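Local atomic coordinates of putative redox protein (Lactobacillus casei, PDB entry 2QL8), a protein that is of unconfirmed function but, as a putative redox protein of the OsmC/Ohr family, may take part in peroxide reduction like its better-known relatives. Residues V96-M101 with G131-E136; V105-A110 with I135-D140. All coordinates share one frame; numbering follows the deposited sequence.

Interaction 1 of 2, residues V96-M101 with G131-E136; sequences VHAQVM and GNYTIE
Val96, Ala98, Tyr133 and Ile135 form the tightly packed side of two parallel neighbouring strands, whose short axes diverge by only 14°. Val96 CG1 touches Tyr133 CD1 at 3.8 Å, and Ala98 CB meets the same ring at its edge, near the ring plane. Farther along, Ala98 CB lies 3.9 Å from Ile135 CG1, while Val100 CG2 reaches Ile135 CD1 at 3.9 Å. Helix 48-70 packs on this apolar face through Leu56, Leu60 and Leu64; Tyr133 OH bonds to Ser124. Five backbone hydrogen bonds, running from Val96 N to Asn132 O as far as Val100 N to Glu136 O, fix the register.

The other face, bearing His97, Gln99, Thr134 and Glu136, is polar and more open. The imidazole spans its two neighbours: ND1 shares a 2.7 Å hydrogen bond with Thr134 OG1, its direction undecided, and NE2 donates to Glu136 OE2 at 2.8 Å. Both partners sit near the ring plane, but the carboxylate is turned 65° from it. Gln99, side by side with Glu136, donates NE2 to the same OE2 at 2.9 Å. The two donors approach OE2 from opposite faces of the carboxylate. With Glu136 CG between the backbone N and carbonyl carbon (chi1 71°), the extended chain carries the carboxylate alongside Gln99 and to the imidazole. A water bonded to Thr134 OG1 at 2.8 Å donates to Val96 O at 3.1 Å, marking the solvent side. Arg80 holds Gln99 OE1, and Trp7 of the second subunit packs on His97.

Two straight bonds therefore grip one carboxylate oxygen, which would favour an ionised Glu136 and could raise the proton affinity of His97. The His-carboxylate pair gives this face directional polar links, in contrast to the apolar face that meets helices 48-70 and 107-120.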
loop_
_atom_site.group_PDB
_atom_site.type_symbol
_atom_site.label_atom_id
_atom_site.label_comp_id
_atom_site.label_asym_id
_atom_site.label_seq_id
_atom_site.Cartn_x
_atom_site.Cartn_y
_atom_site.Cartn_z
ATOM N N VAL A 96 3.932 3.940 -9.801
ATOM C CA VAL A 96 4.489 4.416 -8.550
ATOM C C VAL A 96 5.928 4.921 -8.780
ATOM O O VAL A 96 6.761 4.226 -9.395
ATOM C CB VAL A 96 4.552 3.275 -7.505
ATOM C CG1 VAL A 96 5.155 3.792 -6.172
ATOM C CG2 VAL A 96 3.145 2.609 -7.317
ATOM N N HIS A 97 6.178 6.146 -8.350
ATOM C CA HIS A 97 7.510 6.752 -8.495
ATOM C C HIS A 97 7.958 7.357 -7.169
ATOM O O HIS A 97 7.287 8.269 -6.645
ATOM C CB HIS A 97 7.522 7.833 -9.588
ATOM C CG HIS A 97 8.891 8.402 -9.790
ATOM N ND1 HIS A 97 9.917 7.670 -10.350
ATOM C CD2 HIS A 97 9.400 9.621 -9.490
ATOM C CE1 HIS A 97 11.006 8.430 -10.397
ATOM N NE2 HIS A 97 10.721 9.605 -9.865
ATOM N N ALA A 98 9.077 6.850 -6.615
ATOM C CA ALA A 98 9.569 7.344 -5.342
ATOM C C ALA A 98 10.782 8.265 -5.594
ATOM O O ALA A 98 11.608 7.999 -6.474
ATOM C CB ALA A 98 9.987 6.178 -4.422
ATOM N N GLN A 99 10.856 9.316 -4.787
ATOM C CA GLN A 99 11.990 10.237 -4.782
ATOM C C GLN A 99 12.555 10.277 -3.380
ATOM O O GLN A 99 11.826 10.484 -2.405
ATOM C CB GLN A 99 11.536 11.634 -5.232
ATOM C CG GLN A 99 11.161 11.692 -6.694
ATOM C CD GLN A 99 10.726 13.063 -7.101
ATOM O OE1 GLN A 99 10.116 13.773 -6.313
ATOM N NE2 GLN A 99 11.066 13.452 -8.313
ATOM N N VAL A 100 13.878 10.141 -3.284
ATOM C CA VAL A 100 14.553 10.064 -1.996
ATOM C C VAL A 100 15.592 11.189 -1.943
ATOM O O VAL A 100 16.393 11.348 -2.860
ATOM C CB VAL A 100 15.260 8.700 -1.819
ATOM C CG1 VAL A 100 16.028 8.667 -0.462
ATOM C CG2 VAL A 100 14.227 7.539 -1.938
HETATM N N MSE A 101 15.559 11.938 -0.854
HETATM C CA MSE A 101 16.594 12.948 -0.569
HETATM C C MSE A 101 17.266 12.651 0.772
HETATM O O MSE A 101 16.631 12.130 1.682
HETATM C CB MSE A 101 16.003 14.358 -0.587
HETATM C CG MSE A 101 14.958 14.639 0.483
HETATM SE SE MSE A 101 14.254 16.410 0.302
HETATM C CE MSE A 101 15.792 17.370 0.779
ATOM N N GLY A 131 6.783 -3.948 -12.861
ATOM C CA GLY A 131 6.953 -3.168 -14.091
ATOM C C GLY A 131 6.508 -1.727 -14.005
ATOM O O GLY A 131 6.614 -1.007 -15.005
ATOM N N ASN A 132 5.983 -1.304 -12.843
ATOM C CA ASN A 132 5.286 -0.028 -12.681
ATOM C C ASN A 132 5.907 0.893 -11.626
ATOM O O ASN A 132 5.382 1.938 -11.316
ATOM C CB ASN A 132 3.791 -0.265 -12.343
ATOM C CG ASN A 132 2.999 -0.777 -13.528
ATOM O OD1 ASN A 132 3.573 -1.254 -14.529
ATOM N ND2 ASN A 132 1.683 -0.762 -13.398
ATOM N N TYR A 133 7.047 0.489 -11.074
ATOM C CA TYR A 133 7.676 1.185 -9.963
ATOM C C TYR A 133 9.081 1.623 -10.326
ATOM O O TYR A 133 9.894 0.806 -10.748
ATOM C CB TYR A 133 7.736 0.216 -8.774
ATOM C CG TYR A 133 8.531 0.705 -7.573
ATOM C CD1 TYR A 133 8.386 1.976 -7.056
ATOM C CD2 TYR A 133 9.389 -0.171 -6.929
ATOM C CE1 TYR A 133 9.118 2.387 -5.933
ATOM C CE2 TYR A 133 10.121 0.225 -5.853
ATOM C CZ TYR A 133 10.003 1.491 -5.349
ATOM O OH TYR A 133 10.730 1.870 -4.226
ATOM N N THR A 134 9.326 2.900 -10.085
ATOM C CA THR A 134 10.642 3.528 -10.257
ATOM C C THR A 134 11.011 4.331 -9.020
ATOM O O THR A 134 10.147 4.787 -8.266
ATOM C CB THR A 134 10.642 4.432 -11.534
ATOM O OG1 THR A 134 9.517 5.309 -11.505
ATOM C CG2 THR A 134 10.585 3.570 -12.786
ATOM N N ILE A 135 12.328 4.536 -8.840
ATOM C CA ILE A 135 12.848 5.256 -7.707
ATOM C C ILE A 135 14.053 6.080 -8.173
ATOM O O ILE A 135 14.835 5.606 -9.007
ATOM C CB ILE A 135 13.193 4.292 -6.507
ATOM C CG1 ILE A 135 13.625 5.073 -5.281
ATOM C CG2 ILE A 135 14.200 3.233 -6.907
ATOM C CD1 ILE A 135 13.648 4.244 -3.990
ATOM N N GLU A 136 14.188 7.264 -7.611
ATOM C CA GLU A 136 15.312 8.138 -7.928
ATOM C C GLU A 136 15.738 8.930 -6.689
ATOM O O GLU A 136 14.974 9.121 -5.761
ATOM C CB GLU A 136 14.957 9.084 -9.075
ATOM C CG GLU A 136 14.002 10.123 -8.694
ATOM C CD GLU A 136 13.778 11.201 -9.787
ATOM O OE1 GLU A 136 14.725 11.611 -10.498
ATOM O OE2 GLU A 136 12.646 11.672 -9.892
HETATM O O HOH W 1 7.029 4.342 -12.450
#

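Interaction 2 of 2, residues V105-A110 with I135-D140; sequences VDFDTA and IETVTD
The Phe107 ring meets residues 137-139 through its CD1-CE1-CZ rim. At the ring edge, near its plane, lie Thr137 O, 3.5 Å from Phe107 CZ, and Val138 C, 4.0 Å from Phe107 CE1. Two methyls flank that rim from opposite sides of the ring plane. Thr137 CG2 stands to one side, 3.7 Å from Phe107 CE1, and displaced outward from the ring centre. Thr139 CG2 comes obliquely from the other side, 3.7 Å from Phe107 CD1. The centre of neither face is occupied by an atom of 135-140.

The directions of the side chains explain this clasp. Phe107 CG is anti to the backbone N (chi1 -166°), and the ring slides past Thr137 in the opposing direction but crosses Thr139 at about a right angle. Thr137 has its methyl anti to its own backbone N, and that methyl also rests on Ala110 CB, 3.6 Å from Thr137 CG2. One methyl is thus held between two residues a helical turn apart. The hydroxyl of Thr137 is hydrogen-bonded to Thr114 OG1, one turn further along helix 107-120.

Asp106 caps the start of that helix: its OD2 accepts from Thr109 OG1 at 2.8 Å and, weakly, from Thr109 N at 3.2 Å. The bonds within 105-110 set the first turn that presents Phe107 and Ala110 to the strand.

Between the two segments the contact is essentially apolar, with dispersion between the aromatic rim and threonine methyls as its main component. The carbonyl oxygen beside the ring edge may add mild electrostatic attraction, but the directional bonding of Thr137 to the helix falls to its hydroxyl.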
loop_
_atom_site.group_PDB
_atom_site.type_symbol
_atom_site.label_atom_id
_atom_site.label_comp_id
_atom_site.label_asym_id
_atom_site.label_seq_id
_atom_site.Cartn_x
_atom_site.Cartn_y
_atom_site.Cartn_z
ATOM N N VAL A 105 24.203 15.033 3.287
ATOM C CA VAL A 105 25.296 14.335 2.625
ATOM C C VAL A 105 25.492 14.686 1.152
ATOM O O VAL A 105 24.603 15.245 0.517
ATOM C CB VAL A 105 25.061 12.824 2.742
ATOM C CG1 VAL A 105 24.848 12.436 4.195
ATOM C CG2 VAL A 105 23.850 12.402 1.885
ATOM N N ASP A 106 26.651 14.330 0.626
ATOM C CA ASP A 106 26.962 14.455 -0.787
ATOM C C ASP A 106 26.003 13.604 -1.649
ATOM O O ASP A 106 25.473 12.567 -1.194
ATOM C CB ASP A 106 28.428 14.043 -1.000
ATOM C CG ASP A 106 28.770 12.688 -0.316
ATOM O OD1 ASP A 106 28.838 12.561 1.015
ATOM O OD2 ASP A 106 28.949 11.762 -1.163
ATOM N N PHE A 107 25.753 14.043 -2.874
ATOM C CA PHE A 107 24.788 13.370 -3.750
ATOM C C PHE A 107 25.115 11.892 -3.992
ATOM O O PHE A 107 24.229 11.052 -4.027
ATOM C CB PHE A 107 24.618 14.120 -5.076
ATOM C CG PHE A 107 23.423 13.677 -5.867
ATOM C CD1 PHE A 107 22.145 14.076 -5.489
ATOM C CD2 PHE A 107 23.557 12.828 -6.941
ATOM C CE1 PHE A 107 21.038 13.664 -6.207
ATOM C CE2 PHE A 107 22.445 12.404 -7.656
ATOM C CZ PHE A 107 21.190 12.835 -7.279
ATOM N N ASP A 108 26.390 11.563 -4.140
ATOM C CA ASP A 108 26.804 10.178 -4.315
ATOM C C ASP A 108 26.427 9.292 -3.124
ATOM O O ASP A 108 26.042 8.135 -3.319
ATOM C CB ASP A 108 28.311 10.091 -4.596
ATOM C CG ASP A 108 28.647 10.455 -6.023
ATOM O OD1 ASP A 108 27.722 10.711 -6.855
ATOM O OD2 ASP A 108 29.868 10.488 -6.316
ATOM N N THR A 109 26.497 9.842 -1.914
ATOM C CA THR A 109 26.119 9.123 -0.694
ATOM C C THR A 109 24.581 8.965 -0.698
ATOM O O THR A 109 24.069 7.903 -0.389
ATOM C CB THR A 109 26.592 9.824 0.632
ATOM O OG1 THR A 109 28.039 9.876 0.640
ATOM C CG2 THR A 109 26.106 9.145 1.890
ATOM N N ALA A 110 23.864 10.031 -1.051
ATOM C CA ALA A 110 22.392 9.967 -1.150
ATOM C C ALA A 110 21.984 8.872 -2.132
ATOM O O ALA A 110 21.041 8.082 -1.866
ATOM C CB ALA A 110 21.793 11.305 -1.549
ATOM N N ILE A 135 12.328 4.536 -8.840
ATOM C CA ILE A 135 12.848 5.256 -7.707
ATOM C C ILE A 135 14.053 6.080 -8.173
ATOM O O ILE A 135 14.835 5.606 -9.007
ATOM C CB ILE A 135 13.193 4.292 -6.507
ATOM C CG1 ILE A 135 13.625 5.073 -5.281
ATOM C CG2 ILE A 135 14.200 3.233 -6.907
ATOM C CD1 ILE A 135 13.648 4.244 -3.990
ATOM N N GLU A 136 14.188 7.264 -7.611
ATOM C CA GLU A 136 15.312 8.138 -7.928
ATOM C C GLU A 136 15.738 8.930 -6.689
ATOM O O GLU A 136 14.974 9.121 -5.761
ATOM C CB GLU A 136 14.957 9.084 -9.075
ATOM C CG GLU A 136 14.002 10.123 -8.694
ATOM C CD GLU A 136 13.778 11.201 -9.787
ATOM O OE1 GLU A 136 14.725 11.611 -10.498
ATOM O OE2 GLU A 136 12.646 11.672 -9.892
ATOM N N THR A 137 16.972 9.454 -6.748
ATOM C CA THR A 137 17.543 10.322 -5.748
ATOM C C THR A 137 17.456 11.737 -6.269
ATOM O O THR A 137 17.757 11.981 -7.425
ATOM C CB THR A 137 19.025 9.951 -5.494
ATOM O OG1 THR A 137 19.123 8.541 -5.224
ATOM C CG2 THR A 137 19.582 10.777 -4.342
ATOM N N VAL A 138 17.030 12.632 -5.391
ATOM C CA VAL A 138 16.886 14.052 -5.686
ATOM C C VAL A 138 17.550 14.893 -4.607
ATOM O O VAL A 138 17.824 14.437 -3.505
ATOM C CB VAL A 138 15.397 14.433 -5.839
ATOM C CG1 VAL A 138 14.770 13.589 -6.954
ATOM C CG2 VAL A 138 14.646 14.310 -4.486
ATOM N N THR A 139 17.819 16.160 -4.912
ATOM C CA THR A 139 18.389 17.024 -3.875
ATOM C C THR A 139 17.278 17.695 -3.052
ATOM O O THR A 139 17.486 18.007 -1.892
ATOM C CB THR A 139 19.352 18.063 -4.493
ATOM O OG1 THR A 139 18.612 18.859 -5.399
ATOM C CG2 THR A 139 20.457 17.385 -5.265
ATOM N N ASP A 140 16.104 17.929 -3.646
ATOM C CA ASP A 140 14.951 18.451 -2.922
ATOM C C ASP A 140 13.640 18.089 -3.624
ATOM O O ASP A 140 13.633 17.470 -4.702
ATOM C CB ASP A 140 15.053 19.982 -2.774
ATOM C CG ASP A 140 15.193 20.673 -4.104
ATOM O OD1 ASP A 140 14.323 20.476 -4.978
ATOM O OD2 ASP A 140 16.201 21.389 -4.295
#

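Overall arrangement
Interaction 1 is the partly buried pairing of strands 91-102 and 133-137; interaction 2 is a surface contact, farther from the chain centre, in which the start of helix 107-120 meets Thr137 and the residues that follow it. Because the helix follows strand 91-102 and precedes its parallel neighbour, the two contacts belong to one beta-alpha-beta crossover. They share Ile135 and Glu136 and adjoin where Val138 N comes 2.9 Å from Val100 O. Their chemistry differs with place: backbone bonding and a charged-polar cluster join the strands, with helices backing the apolar face, whereas at the exposed end of the crossover an aromatic rim and methyl groups do the joining.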